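Local atomic coordinates of isoform A of Peptidoglycan-recognition protein LB (Drosophila melanogaster, PDB entry 7NSZ), a protein that hydrolyses the amide bond between N-acetylmuramoyl and L-amino acid residues of bacterial peptidoglycan, a zinc-dependent amidase of fly innate immunity. Residues C52-Q66 and I78-T92. The protein carries 1 engineered substitution. Numbering follows the deposited sequence.
Engineered in segment 78-92: Phe80 (natural residue Tyr).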
loop_
_atom_site.group_PDB
_atom_site.type_symbol
_atom_site.label_atom_id
_atom_site.label_comp_id
_atom_site.label_asym_id
_atom_site.label_seq_id
_atom_site.Cartn_x
_atom_site.Cartn_y
_atom_site.Cartn_z
ATOM N N CYS A 52 5.845 11.829 -6.393
ATOM C CA CYS A 52 4.905 12.641 -7.200
ATOM C C CYS A 52 4.376 13.729 -6.281
ATOM O O CYS A 52 3.903 13.421 -5.183
ATOM C CB CYS A 52 3.811 11.743 -7.780
ATOM S SG CYS A 52 2.689 10.890 -6.619
ATOM N N TYR A 53 4.513 14.999 -6.658
ATOM C CA TYR A 53 4.067 16.089 -5.770
ATOM C C TYR A 53 2.703 16.646 -6.209
ATOM O O TYR A 53 2.018 17.225 -5.328
ATOM C CB TYR A 53 5.132 17.179 -5.722
ATOM C CG TYR A 53 6.362 16.740 -4.970
ATOM C CD1 TYR A 53 7.563 16.593 -5.622
ATOM C CD2 TYR A 53 6.306 16.431 -3.621
ATOM C CE1 TYR A 53 8.703 16.206 -4.944
ATOM C CE2 TYR A 53 7.431 15.996 -2.931
ATOM C CZ TYR A 53 8.627 15.879 -3.603
ATOM O OH TYR A 53 9.770 15.488 -2.953
ATOM N N SER A 54 2.357 16.582 -7.475
ATOM C CA SER A 54 1.032 17.061 -7.953
ATOM C C SER A 54 0.078 15.897 -8.244
ATOM O O SER A 54 0.502 14.805 -8.607
ATOM C CB SER A 54 1.163 17.917 -9.169
ATOM O OG SER A 54 1.335 17.159 -10.329
ATOM N N THR A 55 -1.191 16.151 -8.068
ATOM C CA THR A 55 -2.220 15.125 -8.277
ATOM C C THR A 55 -2.182 14.645 -9.718
ATOM O O THR A 55 -2.191 13.442 -9.967
ATOM C CB THR A 55 -3.574 15.658 -7.860
ATOM O OG1 THR A 55 -3.541 15.868 -6.458
ATOM C CG2 THR A 55 -4.687 14.690 -8.217
ATOM N N PRO A 56 -2.009 15.488 -10.763
ATOM C CA PRO A 56 -1.879 14.908 -12.104
ATOM C C PRO A 56 -0.725 13.914 -12.183
ATOM O O PRO A 56 -0.871 12.904 -12.874
ATOM C CB PRO A 56 -1.689 16.171 -12.993
ATOM C CG PRO A 56 -2.432 17.193 -12.274
ATOM C CD PRO A 56 -2.043 16.972 -10.810
ATOM N N ASP A 57 0.404 14.234 -11.553
ATOM C CA ASP A 57 1.566 13.324 -11.629
ATOM C C ASP A 57 1.274 12.043 -10.831
ATOM O O ASP A 57 1.689 10.967 -11.249
ATOM C CB ASP A 57 2.822 14.007 -11.156
ATOM C CG ASP A 57 3.274 15.137 -12.073
ATOM O OD1 ASP A 57 2.835 15.139 -13.221
ATOM O OD2 ASP A 57 3.898 16.023 -11.565
ATOM N N CYS A 58 0.603 12.123 -9.711
ATOM C CA CYS A 58 0.311 10.948 -8.856
ATOM C C CYS A 58 -0.741 10.080 -9.547
ATOM O O CYS A 58 -0.607 8.845 -9.524
ATOM C CB CYS A 58 -0.173 11.358 -7.475
ATOM S SG CYS A 58 1.085 12.201 -6.476
ATOM N N MET A 59 -1.723 10.667 -10.228
ATOM C CA MET A 59 -2.678 9.858 -11.019
ATOM C C MET A 59 -1.942 9.109 -12.142
ATOM O O MET A 59 -2.191 7.900 -12.342
ATOM C CB MET A 59 -3.739 10.770 -11.639
ATOM C CG MET A 59 -4.626 11.418 -10.605
ATOM S SD MET A 59 -5.776 12.594 -11.325
ATOM C CE MET A 59 -6.934 12.865 -9.966
ATOM N N LYS A 60 -1.036 9.775 -12.848
ATOM C CA LYS A 60 -0.199 9.115 -13.880
ATOM C C LYS A 60 0.632 7.990 -13.246
ATOM O O LYS A 60 0.778 6.913 -13.837
ATOM C CB LYS A 60 0.636 10.166 -14.625
ATOM C CG LYS A 60 1.608 9.627 -15.648
ATOM C CD LYS A 60 0.978 8.830 -16.731
ATOM C CE LYS A 60 1.836 8.825 -17.988
ATOM N NZ LYS A 60 3.228 8.393 -17.745
ATOM N N SER A 61 1.171 8.194 -12.053
ATOM C CA SER A 61 2.042 7.196 -11.401
ATOM C C SER A 61 1.200 5.956 -11.090
ATOM O O SER A 61 1.712 4.855 -11.225
ATOM C CB SER A 61 2.689 7.730 -10.145
ATOM O OG SER A 61 3.525 8.847 -10.371
ATOM N N MET A 62 -0.036 6.123 -10.618
ATOM C CA MET A 62 -0.934 4.983 -10.389
ATOM C C MET A 62 -1.159 4.248 -11.718
ATOM O O MET A 62 -1.072 3.015 -11.746
ATOM C CB MET A 62 -2.274 5.446 -9.809
ATOM C CG MET A 62 -2.182 5.931 -8.364
ATOM S SD MET A 62 -1.730 4.633 -7.189
ATOM C CE MET A 62 -3.119 3.534 -7.295
ATOM N N ARG A 63 -1.416 4.967 -12.813
ATOM C CA ARG A 63 -1.591 4.296 -14.129
ATOM C C ARG A 63 -0.300 3.613 -14.538
ATOM O O ARG A 63 -0.362 2.517 -15.141
ATOM C CB ARG A 63 -2.065 5.292 -15.187
ATOM C CG ARG A 63 -3.466 5.796 -14.920
ATOM C CD ARG A 63 -4.085 6.600 -16.067
ATOM N NE ARG A 63 -3.273 7.748 -16.448
ATOM C CZ ARG A 63 -3.463 8.964 -15.961
ATOM N NH1 ARG A 63 -4.302 9.171 -14.973
ATOM N NH2 ARG A 63 -2.731 9.973 -16.400
ATOM N N ASP A 64 0.830 4.231 -14.322
ATOM C CA ASP A 64 2.106 3.578 -14.677
ATOM C C ASP A 64 2.280 2.253 -13.925
ATOM O O ASP A 64 2.765 1.234 -14.508
ATOM C CB ASP A 64 3.248 4.565 -14.447
ATOM C CG ASP A 64 3.332 5.694 -15.468
ATOM O OD1 ASP A 64 2.635 5.634 -16.487
ATOM O OD2 ASP A 64 4.066 6.649 -15.185
ATOM N N MET A 65 2.026 2.214 -12.629
ATOM C CA MET A 65 2.107 0.943 -11.865
ATOM C C MET A 65 1.073 -0.036 -12.383
ATOM O O MET A 65 1.432 -1.233 -12.547
ATOM C CB MET A 65 1.907 1.192 -10.366
ATOM C CG MET A 65 3.055 1.976 -9.746
ATOM S SD MET A 65 2.958 2.103 -7.933
ATOM C CE MET A 65 1.631 3.281 -7.787
ATOM N N GLN A 66 -0.144 0.416 -12.583
ATOM C CA GLN A 66 -1.165 -0.522 -13.108
ATOM C C GLN A 66 -0.723 -1.103 -14.457
ATOM O O GLN A 66 -0.940 -2.310 -14.663
ATOM C CB GLN A 66 -2.521 0.142 -13.234
ATOM C CG GLN A 66 -3.598 -0.865 -13.546
ATOM C CD GLN A 66 -4.944 -0.269 -13.853
ATOM O OE1 GLN A 66 -5.023 0.749 -14.539
ATOM N NE2 GLN A 66 -5.982 -0.927 -13.360
ATOM N N ILE A 78 -3.207 -3.624 -10.793
ATOM C CA ILE A 78 -2.197 -3.082 -9.858
ATOM C C ILE A 78 -2.155 -3.964 -8.609
ATOM O O ILE A 78 -3.188 -4.382 -8.110
ATOM C CB ILE A 78 -2.495 -1.621 -9.488
ATOM C CG1 ILE A 78 -1.259 -0.994 -8.842
ATOM C CG2 ILE A 78 -3.765 -1.446 -8.697
ATOM C CD1 ILE A 78 -1.366 0.498 -8.638
ATOM N N GLY A 79 -0.964 -4.320 -8.151
ATOM C CA GLY A 79 -0.880 -5.327 -7.060
ATOM C C GLY A 79 -1.281 -4.817 -5.668
ATOM O O GLY A 79 -1.548 -5.636 -4.813
ATOM N N PHE A 80 -1.292 -3.518 -5.465
ATOM C CA PHE A 80 -1.500 -2.892 -4.147
ATOM C C PHE A 80 -2.978 -2.644 -3.873
ATOM O O PHE A 80 -3.792 -2.367 -4.798
ATOM C CB PHE A 80 -0.718 -1.579 -4.099
ATOM C CG PHE A 80 0.744 -1.757 -4.389
ATOM C CD1 PHE A 80 1.565 -2.458 -3.498
ATOM C CD2 PHE A 80 1.331 -1.212 -5.512
ATOM C CE1 PHE A 80 2.922 -2.631 -3.745
ATOM C CE2 PHE A 80 2.679 -1.367 -5.746
ATOM C CZ PHE A 80 3.472 -2.118 -4.877
ATOM N N SER A 81 -3.311 -2.602 -2.615
ATOM C CA SER A 81 -4.679 -2.250 -2.158
ATOM C C SER A 81 -4.943 -0.766 -2.368
ATOM O O SER A 81 -6.043 -0.358 -2.803
ATOM C CB SER A 81 -4.863 -2.605 -0.731
ATOM O OG SER A 81 -4.465 -3.954 -0.435
ATOM N N PHE A 82 -3.943 0.049 -1.996
ATOM C CA PHE A 82 -4.034 1.528 -2.026
ATOM C C PHE A 82 -2.667 2.129 -2.329
ATOM O O PHE A 82 -1.632 1.502 -1.957
ATOM C CB PHE A 82 -4.521 2.143 -0.703
ATOM C CG PHE A 82 -5.934 1.753 -0.368
ATOM C CD1 PHE A 82 -6.191 0.659 0.404
ATOM C CD2 PHE A 82 -7.006 2.485 -0.818
ATOM C CE1 PHE A 82 -7.483 0.238 0.650
ATOM C CE2 PHE A 82 -8.317 2.055 -0.585
ATOM C CZ PHE A 82 -8.535 0.946 0.179
ATOM N N GLY A 83 -2.617 3.271 -2.975
ATOM C CA GLY A 83 -1.397 4.061 -3.124
ATOM C C GLY A 83 -1.547 5.384 -2.445
ATOM O O GLY A 83 -2.670 5.910 -2.251
ATOM N N ILE A 84 -0.417 5.953 -2.063
ATOM C CA ILE A 84 -0.307 7.280 -1.428
ATOM C C ILE A 84 0.595 8.159 -2.276
ATOM O O ILE A 84 1.753 7.761 -2.565
ATOM C CB ILE A 84 0.263 7.157 -0.014
ATOM C CG1 ILE A 84 -0.407 6.099 0.854
ATOM C CG2 ILE A 84 0.300 8.522 0.663
ATOM C CD1 ILE A 84 -1.724 6.407 1.238
ATOM N N GLY A 85 0.105 9.324 -2.664
ATOM C CA GLY A 85 0.928 10.265 -3.435
ATOM C C GLY A 85 1.540 11.347 -2.540
ATOM O O GLY A 85 1.090 11.581 -1.433
ATOM N N GLY A 86 2.537 12.031 -3.101
ATOM C CA GLY A 86 3.175 13.204 -2.474
ATOM C C GLY A 86 2.275 14.417 -2.509
ATOM O O GLY A 86 2.613 15.421 -1.862
ATOM N N ASP A 87 1.124 14.317 -3.185
ATOM C CA ASP A 87 0.038 15.301 -3.046
ATOM C C ASP A 87 -0.723 15.115 -1.741
ATOM O O ASP A 87 -1.650 15.877 -1.490
ATOM C CB ASP A 87 -0.908 15.210 -4.239
ATOM C CG ASP A 87 -1.574 13.856 -4.417
ATOM O OD1 ASP A 87 -2.420 13.737 -5.349
ATOM O OD2 ASP A 87 -1.211 12.871 -3.660
ATOM N N GLY A 88 -0.406 14.089 -0.960
ATOM C CA GLY A 88 -1.139 13.787 0.272
ATOM C C GLY A 88 -2.482 13.102 0.050
ATOM O O GLY A 88 -3.256 12.942 1.039
ATOM N N MET A 89 -2.727 12.641 -1.177
ATOM C CA MET A 89 -3.989 11.947 -1.481
ATOM C C MET A 89 -3.779 10.445 -1.398
ATOM O O MET A 89 -2.668 9.896 -1.565
ATOM C CB MET A 89 -4.466 12.349 -2.875
ATOM C CG MET A 89 -4.778 13.791 -2.974
ATOM S SD MET A 89 -6.112 14.401 -1.910
ATOM C CE MET A 89 -5.258 15.856 -1.314
ATOM N N ILE A 90 -4.895 9.728 -1.190
ATOM C CA ILE A 90 -4.923 8.255 -1.204
ATOM C C ILE A 90 -5.646 7.813 -2.464
ATOM O O ILE A 90 -6.724 8.340 -2.758
ATOM C CB ILE A 90 -5.605 7.726 0.046
ATOM C CG1 ILE A 90 -4.933 8.272 1.293
ATOM C CG2 ILE A 90 -5.669 6.183 0.039
ATOM C CD1 ILE A 90 -5.748 8.279 2.487
ATOM N N TYR A 91 -5.075 6.841 -3.166
ATOM C CA TYR A 91 -5.591 6.339 -4.433
ATOM C C TYR A 91 -6.068 4.907 -4.242
ATOM O O TYR A 91 -5.264 4.024 -3.854
ATOM C CB TYR A 91 -4.501 6.450 -5.489
ATOM C CG TYR A 91 -4.151 7.865 -5.844
ATOM C CD1 TYR A 91 -3.264 8.623 -5.087
ATOM C CD2 TYR A 91 -4.800 8.476 -6.888
ATOM C CE1 TYR A 91 -3.017 9.960 -5.371
ATOM C CE2 TYR A 91 -4.578 9.807 -7.190
ATOM C CZ TYR A 91 -3.651 10.544 -6.453
ATOM O OH TYR A 91 -3.450 11.867 -6.744
ATOM N N THR A 92 -7.310 4.593 -4.570
ATOM C CA THR A 92 -7.841 3.236 -4.478
ATOM C C THR A 92 -7.129 2.390 -5.510
ATOM O O THR A 92 -7.162 2.686 -6.719
ATOM C CB THR A 92 -9.346 3.180 -4.695
ATOM O OG1 THR A 92 -9.934 4.037 -3.702
ATOM C CG2 THR A 92 -9.900 1.777 -4.539
#
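Thr55, in the first turn of helix 55-72, donates through OG1 to Asp87 OD1 (2.7 Å), meeting its anti lone pair. Tyr91 OH reaches the syn lone pair of the same Asp87 OD1 at 2.6 Å; one carboxylate oxygen thereby accepts two hydroxyl hydrogen bonds. Asp87 OD2 accepts from Met89 N (2.9 Å) above the carboxylate plane, closing an Asx turn; with CG set between the backbone N and carbonyl carbon (chi1 60°), the carboxylate can bond Met89 N and still meet Thr55. An alanine here would probably leave the Thr55 and Tyr91 hydroxyls without their shared acceptor and the turn less firmly fixed. Beside these bonds the Cys52-Cys58 disulfide lies against Gly85, Cys58 SG being 3.6 Å from Gly85 CA. Among apolar contacts, Met62, bent at chi2 and chi3, brings CE to Tyr91 CB (3.7 Å) and Ile78 CD1 (3.8 Å), its sulfur oblique to the tyrosine ring. Met65 SD makes another oblique Met-aromatic contact with engineered Phe80 CE2 (4.1 Å); that ring also meets zinc ligand His44. A helix disulfide-tied to its preceding loop thus covers the 82-84/90-92 hairpin of the PGRP amidase fold, with Phe80 near the zinc site.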